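Long-range contacts in penicillin-binding protein 1A (Mycobacterium tuberculosis, PDB 5CXW), which builds cell-wall peptidoglycan by polymerising glycan strands and cross-linking their peptides, with the chain described here holding its penicillin-sensitive transpeptidase domain: residues Val65-His70 with Arg210-Ala215; His174-Ala179 with Ala215-Thr220; Ser224-Pro229 with Gly254-Pro259. All blocks are in the same frame, centred on the assembly; numbering follows the deposited sequence.

Interaction 1: Val65-His70 with Arg210-Ala215; sequences VSIDPH and RVIDMA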
# COMPACT_ATOMS: atom_id res chain seq x y z
N VAL A 65 7.07 0.67 4.41
CA VAL A 65 7.03 -0.75 4.78
C VAL A 65 7.22 -1.60 3.54
O VAL A 65 6.54 -1.37 2.52
CB VAL A 65 5.70 -1.11 5.45
CG1 VAL A 65 5.71 -2.60 5.86
CG2 VAL A 65 5.48 -0.24 6.66
N SER A 66 8.17 -2.56 3.60
CA SER A 66 8.41 -3.47 2.53
C SER A 66 8.17 -4.89 3.03
O SER A 66 8.75 -5.27 4.11
CB SER A 66 9.87 -3.37 2.08
OG SER A 66 10.19 -2.07 1.59
N ILE A 67 7.37 -5.64 2.28
CA ILE A 67 7.01 -7.01 2.62
C ILE A 67 7.36 -7.98 1.49
O ILE A 67 7.19 -7.67 0.29
CB ILE A 67 5.50 -7.06 2.91
CG1 ILE A 67 5.26 -6.41 4.30
CG2 ILE A 67 4.97 -8.50 2.96
CD1 ILE A 67 3.84 -6.16 4.64
N ASP A 68 7.89 -9.14 1.88
CA ASP A 68 8.15 -10.25 0.98
C ASP A 68 6.84 -10.97 0.61
O ASP A 68 6.22 -11.61 1.46
CB ASP A 68 9.12 -11.21 1.66
CG ASP A 68 9.57 -12.35 0.77
OD1 ASP A 68 9.00 -12.56 -0.32
OD2 ASP A 68 10.55 -13.02 1.22
N PRO A 69 6.38 -10.86 -0.66
CA PRO A 69 5.15 -11.54 -1.02
C PRO A 69 5.16 -13.06 -0.90
O PRO A 69 4.09 -13.71 -0.87
CB PRO A 69 4.94 -11.11 -2.51
CG PRO A 69 5.70 -9.81 -2.63
CD PRO A 69 6.94 -10.14 -1.82
N HIS A 70 6.37 -13.64 -0.91
CA HIS A 70 6.46 -15.10 -0.77
C HIS A 70 5.99 -15.62 0.59
O HIS A 70 5.67 -16.82 0.73
CB HIS A 70 7.88 -15.60 -1.03
CG HIS A 70 8.47 -15.13 -2.32
ND1 HIS A 70 9.82 -14.87 -2.47
CD2 HIS A 70 7.93 -14.94 -3.53
CE1 HIS A 70 10.06 -14.49 -3.70
NE2 HIS A 70 8.93 -14.52 -4.37
N ARG A 210 -3.45 1.61 7.40
CA ARG A 210 -2.02 1.81 7.78
C ARG A 210 -1.14 1.51 6.57
O ARG A 210 -1.48 0.72 5.69
CB ARG A 210 -1.64 0.85 8.89
CG ARG A 210 -2.51 0.93 10.15
CD ARG A 210 -2.16 -0.17 11.16
NE ARG A 210 -2.62 -1.47 10.65
CZ ARG A 210 -2.34 -2.66 11.17
NH1 ARG A 210 -1.64 -2.77 12.28
NH2 ARG A 210 -2.87 -3.76 10.61
N VAL A 211 0.06 2.10 6.60
CA VAL A 211 1.05 1.86 5.57
C VAL A 211 1.36 0.35 5.53
O VAL A 211 1.49 -0.23 4.44
CB VAL A 211 2.32 2.68 5.87
CG1 VAL A 211 3.47 2.35 4.94
CG2 VAL A 211 2.07 4.18 5.80
N ILE A 212 1.49 -0.31 6.71
CA ILE A 212 1.72 -1.75 6.68
C ILE A 212 0.61 -2.54 6.01
O ILE A 212 0.90 -3.48 5.28
CB ILE A 212 2.07 -2.35 8.08
CG1 ILE A 212 2.39 -3.85 7.97
CG2 ILE A 212 0.98 -2.08 9.13
CD1 ILE A 212 3.33 -4.29 9.11
N ASP A 213 -0.65 -2.12 6.18
CA ASP A 213 -1.79 -2.78 5.53
C ASP A 213 -1.65 -2.67 4.01
O ASP A 213 -1.88 -3.61 3.30
CB ASP A 213 -3.13 -2.10 5.90
CG ASP A 213 -3.54 -2.34 7.36
OD1 ASP A 213 -3.55 -3.51 7.79
OD2 ASP A 213 -3.95 -1.36 8.03
N MET A 214 -1.28 -1.50 3.53
CA MET A 214 -1.16 -1.29 2.07
C MET A 214 -0.01 -2.17 1.47
O MET A 214 -0.19 -2.81 0.44
CB MET A 214 -0.93 0.18 1.72
CG MET A 214 -2.14 1.06 1.99
SD MET A 214 -3.60 0.61 1.03
CE MET A 214 -3.11 1.17 -0.57
N ALA A 215 1.13 -2.24 2.17
CA ALA A 215 2.22 -3.06 1.70
C ALA A 215 1.80 -4.52 1.66
O ALA A 215 2.10 -5.26 0.67
CB ALA A 215 3.45 -2.89 2.57

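Interaction 2: His174-Ala179 with Ala215-Thr220; sequences HQAGIA and ASAYAT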
# COMPACT_ATOMS: atom_id res chain seq x y z
N HIS A 174 -10.34 -5.92 2.29
CA HIS A 174 -10.15 -6.82 3.42
C HIS A 174 -9.60 -8.19 3.04
O HIS A 174 -8.68 -8.69 3.70
CB HIS A 174 -11.46 -6.97 4.19
CG HIS A 174 -11.80 -5.76 5.01
ND1 HIS A 174 -13.10 -5.35 5.16
CD2 HIS A 174 -11.05 -4.96 5.81
CE1 HIS A 174 -13.13 -4.30 5.96
NE2 HIS A 174 -11.90 -4.06 6.40
N GLN A 175 -10.11 -8.76 1.98
CA GLN A 175 -9.65 -10.07 1.51
C GLN A 175 -8.19 -10.02 1.05
O GLN A 175 -7.44 -10.94 1.29
CB GLN A 175 -10.59 -10.56 0.41
CG GLN A 175 -11.96 -10.98 0.99
CD GLN A 175 -13.02 -11.13 -0.08
OE1 GLN A 175 -12.70 -11.00 -1.24
NE2 GLN A 175 -14.29 -11.39 0.30
N ALA A 176 -7.77 -8.90 0.47
CA ALA A 176 -6.37 -8.71 0.05
C ALA A 176 -5.39 -8.61 1.19
O ALA A 176 -4.21 -8.86 0.99
CB ALA A 176 -6.24 -7.49 -0.86
N GLY A 177 -5.91 -8.29 2.41
CA GLY A 177 -5.09 -8.11 3.61
C GLY A 177 -5.19 -6.78 4.28
O GLY A 177 -4.42 -6.56 5.23
N ILE A 178 -6.06 -5.86 3.86
CA ILE A 178 -6.30 -4.66 4.66
C ILE A 178 -6.93 -5.12 5.95
O ILE A 178 -7.97 -5.77 5.94
CB ILE A 178 -7.15 -3.60 3.93
CG1 ILE A 178 -6.52 -3.17 2.59
CG2 ILE A 178 -7.39 -2.44 4.85
CD1 ILE A 178 -5.12 -2.58 2.70
N ALA A 179 -6.27 -4.89 7.08
CA ALA A 179 -6.75 -5.51 8.33
C ALA A 179 -8.11 -4.96 8.68
O ALA A 179 -8.42 -3.80 8.36
CB ALA A 179 -5.80 -5.23 9.48
N ALA A 215 1.13 -2.24 2.17
CA ALA A 215 2.22 -3.06 1.70
C ALA A 215 1.80 -4.52 1.66
O ALA A 215 2.10 -5.26 0.67
CB ALA A 215 3.45 -2.89 2.57
N SER A 216 1.09 -4.94 2.70
CA SER A 216 0.63 -6.33 2.79
C SER A 216 -0.39 -6.66 1.72
O SER A 216 -0.31 -7.73 1.07
CB SER A 216 0.06 -6.56 4.19
OG SER A 216 -0.54 -7.85 4.32
N ALA A 217 -1.40 -5.81 1.53
CA ALA A 217 -2.41 -6.07 0.52
C ALA A 217 -1.83 -6.12 -0.90
O ALA A 217 -2.22 -6.97 -1.72
CB ALA A 217 -3.57 -5.05 0.62
N TYR A 218 -0.93 -5.22 -1.20
CA TYR A 218 -0.25 -5.21 -2.52
C TYR A 218 0.69 -6.45 -2.64
O TYR A 218 0.82 -7.05 -3.73
CB TYR A 218 0.49 -3.93 -2.75
CG TYR A 218 -0.30 -2.76 -3.26
CD1 TYR A 218 -1.53 -2.39 -2.68
CD2 TYR A 218 0.17 -1.97 -4.31
CE1 TYR A 218 -2.23 -1.27 -3.14
CE2 TYR A 218 -0.47 -0.84 -4.72
CZ TYR A 218 -1.68 -0.49 -4.14
OH TYR A 218 -2.39 0.65 -4.56
N ALA A 219 1.24 -6.93 -1.50
CA ALA A 219 2.01 -8.21 -1.50
C ALA A 219 1.12 -9.37 -1.96
O ALA A 219 1.55 -10.23 -2.72
CB ALA A 219 2.67 -8.44 -0.17
N THR A 220 -0.15 -9.37 -1.56
CA THR A 220 -1.06 -10.42 -1.96
C THR A 220 -1.24 -10.40 -3.48
O THR A 220 -1.28 -11.46 -4.14
CB THR A 220 -2.40 -10.25 -1.21
OG1 THR A 220 -2.17 -10.40 0.19
CG2 THR A 220 -3.45 -11.24 -1.66
O HOH W 1 -2.30 -7.74 6.31

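Interaction 3: Ser224-Pro229 with Gly254-Pro259; sequences SGIYHP and GDQRIP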
# COMPACT_ATOMS: atom_id res chain seq x y z
N SER A 224 0.15 -13.26 -6.74
CA SER A 224 -0.90 -13.87 -7.57
C SER A 224 -2.09 -14.26 -6.71
O SER A 224 -2.71 -15.27 -6.97
CB SER A 224 -0.36 -15.03 -8.40
OG SER A 224 0.46 -14.52 -9.46
N GLY A 225 -2.37 -13.45 -5.67
CA GLY A 225 -3.59 -13.58 -4.88
C GLY A 225 -3.43 -14.34 -3.59
O GLY A 225 -4.42 -14.52 -2.88
N ILE A 226 -2.21 -14.76 -3.28
CA ILE A 226 -1.92 -15.53 -2.04
C ILE A 226 -1.49 -14.54 -0.96
O ILE A 226 -0.56 -13.78 -1.16
CB ILE A 226 -0.89 -16.62 -2.26
CG1 ILE A 226 -1.39 -17.62 -3.32
CG2 ILE A 226 -0.55 -17.30 -0.93
CD1 ILE A 226 -0.42 -18.71 -3.71
N TYR A 227 -2.24 -14.56 0.16
CA TYR A 227 -2.04 -13.74 1.31
C TYR A 227 -1.26 -14.50 2.37
O TYR A 227 -1.51 -15.71 2.63
CB TYR A 227 -3.42 -13.35 1.89
CG TYR A 227 -3.37 -12.77 3.28
CD1 TYR A 227 -2.92 -11.49 3.50
CD2 TYR A 227 -3.69 -13.54 4.39
CE1 TYR A 227 -2.90 -10.95 4.78
CE2 TYR A 227 -3.65 -13.00 5.66
CZ TYR A 227 -3.26 -11.71 5.84
OH TYR A 227 -3.19 -11.28 7.17
N HIS A 228 -0.30 -13.76 2.99
CA HIS A 228 0.42 -14.22 4.20
C HIS A 228 0.36 -13.13 5.23
O HIS A 228 0.70 -12.01 4.93
CB HIS A 228 1.89 -14.58 3.91
CG HIS A 228 2.12 -15.58 2.82
ND1 HIS A 228 2.23 -16.93 3.04
CD2 HIS A 228 2.28 -15.41 1.48
CE1 HIS A 228 2.46 -17.55 1.89
NE2 HIS A 228 2.50 -16.65 0.94
N PRO A 229 -0.00 -13.46 6.48
CA PRO A 229 -0.02 -12.40 7.52
C PRO A 229 1.35 -11.75 7.68
O PRO A 229 2.38 -12.45 7.70
CB PRO A 229 -0.40 -13.16 8.81
CG PRO A 229 -1.17 -14.31 8.29
CD PRO A 229 -0.53 -14.74 7.01
N GLY A 254 0.17 -20.04 3.09
CA GLY A 254 -0.66 -18.85 2.66
C GLY A 254 -2.12 -19.17 2.38
O GLY A 254 -2.56 -20.33 2.52
N ASP A 255 -2.90 -18.17 2.01
CA ASP A 255 -4.32 -18.30 1.75
C ASP A 255 -4.60 -17.69 0.36
O ASP A 255 -4.26 -16.54 0.11
CB ASP A 255 -5.08 -17.55 2.88
CG ASP A 255 -6.59 -17.72 2.84
OD1 ASP A 255 -7.10 -18.43 1.95
OD2 ASP A 255 -7.30 -17.18 3.78
N GLN A 256 -5.21 -18.46 -0.55
CA GLN A 256 -5.58 -17.94 -1.86
C GLN A 256 -6.81 -16.99 -1.74
O GLN A 256 -7.96 -17.38 -2.03
CB GLN A 256 -5.85 -19.09 -2.85
CG GLN A 256 -6.03 -18.64 -4.29
CD GLN A 256 -4.73 -18.26 -4.93
OE1 GLN A 256 -3.78 -19.05 -4.95
NE2 GLN A 256 -4.68 -17.12 -5.53
N ARG A 257 -6.56 -15.75 -1.36
CA ARG A 257 -7.66 -14.81 -1.09
C ARG A 257 -8.30 -14.18 -2.34
O ARG A 257 -9.49 -13.84 -2.32
CB ARG A 257 -7.08 -13.64 -0.29
CG ARG A 257 -6.68 -14.02 1.14
CD ARG A 257 -7.91 -14.16 2.01
NE ARG A 257 -7.61 -14.33 3.44
CZ ARG A 257 -7.36 -13.36 4.32
NH1 ARG A 257 -7.32 -12.11 4.00
NH2 ARG A 257 -7.15 -13.70 5.60
N ILE A 258 -7.50 -13.95 -3.37
CA ILE A 258 -7.92 -13.35 -4.60
C ILE A 258 -7.53 -14.34 -5.71
O ILE A 258 -6.44 -14.92 -5.67
CB ILE A 258 -7.18 -12.02 -4.81
CG1 ILE A 258 -7.47 -11.04 -3.67
CG2 ILE A 258 -7.48 -11.43 -6.17
CD1 ILE A 258 -6.56 -9.85 -3.70
N PRO A 259 -8.42 -14.58 -6.69
CA PRO A 259 -8.01 -15.55 -7.71
C PRO A 259 -6.77 -15.07 -8.47
O PRO A 259 -6.57 -13.86 -8.71
CB PRO A 259 -9.23 -15.66 -8.63
CG PRO A 259 -10.39 -15.12 -7.79
CD PRO A 259 -9.82 -14.16 -6.80

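Interaction 1: Val65-His70 with Arg210-Ala215
Val65 meets the first turn of helix 211-222 with both of its methyl branches. Because CG1 stands anti to the backbone N (chi1 -178°), CG2 lies beside that N and faces the helix start, where it comes to 3.7 Å from Val211 CG1; Val65 CG1 instead sits 4.0 Å from Ala215 CB and 4.1 Å from Ile212 CG1. The valine thus straddles the turn, one branch at its beginning and the other between residues 212 and 215. Ile67, two residues on and facing the same side of the strand, extends its chain (chi2 170°), and CD1 ends 3.9 Å from Ala215 CB. Ala215 CB also lies 3.4 Å from Val65 O, consistent with a small residue where strand and helix come close. All five touching residues are buried, and the side-chain contacts between them are apolar. At the helix start, Arg210 in the N-cap position holds Asp213 side-on, NE to OD2 and NH2 to OD1, while its backbone N also bonds OD2. The axes of strand 65-67 and helix segment 211-215 approach to 7.7 Å at -30°: the helix lies against one face of the antiparallel five-stranded sheet, as in the fold that penicillin-binding transpeptidases share with serine beta-lactamases.

Interaction 2: His174-Ala179 with Ala215-Thr220
A Schellman motif ends helix 165-176 against the side of helix 211-222, with Gly177 at positive phi as the residue that leaves the helix. Gly177 and Ala217 bring their CA atoms to 4.6 Å, and the carbonyl of Ala176 faces the second helix. Thr220 OG1 donates to Ala176 O over 2.7 Å; OG1 is placed beside its own backbone N and anti to the carbonyl carbon (chi1 -63°), and it approaches at a C=O...O angle of 154°, tilted 21° from the carbonyl plane. The same oxygen receives the CA-H of Ala217, with CA and Ala176 O 3.4 Å apart. Methyl groups fill in beside these polar atoms: Ala217 CB lies 3.9 Å from Ala176 CB and 3.6 Å from Ile178 CD1, the isoleucine end coming back although its CB points away. One water bridges Gly177 and Ser216: its oxygen lies 2.7 Å from Gly177 O, to which it donates, and 2.7 Å from Ser216 OG. Phe102 of helix 100-109 touches both alanines. The last-turn carbonyl of Ala176 is thus bonded by a side-chain hydroxyl of the neighbouring helix, and Gly177 and Ala217 are consistent with so close a backbone approach.

Interaction 3: Ser224-Pro229 with Gly254-Pro259
Tyr227 and Arg257 stack across a short two-stranded antiparallel sheet, 226-227 with 255-256. The guanidinium lies nearly flat on the ring, planes 21° apart and centres 4.2 Å apart. The cation-pi contact is off-centre, CZ lying 34° off the ring normal: Tyr227 CD2 sits over the centre of the guanidinium, and the two side chains run side by side in the same direction. Tyr227 CG is anti to its backbone N, and Arg257 CG, anti to its carbonyl carbon, comes to 3.4 Å from Tyr227 CB. Pro229 N lies over the opposite ring face, toward the rim. The strands themselves are joined by the hydrogen-bonded pair Tyr227 and Asp255, with Tyr227 N 2.8 Å from Asp255 O and Asp255 N donating back to Tyr227 O. Ile226 and Gln256 form the non-hydrogen-bonded pair, their side chains on the face opposite those of Tyr227 and Asp255. Gln256 is also the centre of an inverse gamma turn, and past it Ile258 N reaches Gly225 O almost straight, at 171°. Gly225 has positive phi, and its CA comes to 3.2 Å from Ile258 O.

What orients the arginine lies one shell out. Asp255 OD2 takes Arg257 NE in a salt bridge, met from above the carboxylate plane, and NH1 is held by Gln175 O of helix 165-176. Ser224 OG bonds Asp264. Gln256, bent at chi2, folds its amide back over the turn, so that NE2 donates to both Ser224 O, at 3.1 Å, and Ile258 O, at 2.8 Å, each close to its amide plane.

In the fold
Strand 60-67 comes first, and interaction 1 closes the longest loop, bringing the start of helix 211-222 back onto the sheet some 140 residues later. Interaction 2 opens inside that loop, at the end of helix 165-176, and closes just beyond it, so the two cross. They share Ala215, and Asp213 OD1 probably bonds Ala179 N. Interaction 3 then follows in series: the chain leaves the helix at Ser224, and 254-259 returns to pair with 224-229. It meets interaction 2 where Gly225 N probably bonds Thr220 O, and interaction 1 where His228 packs against Pro69 and His70. Helix 211-222 thus links the main sheet, the neighbouring helix and the small surface sheet 226-227/255-256.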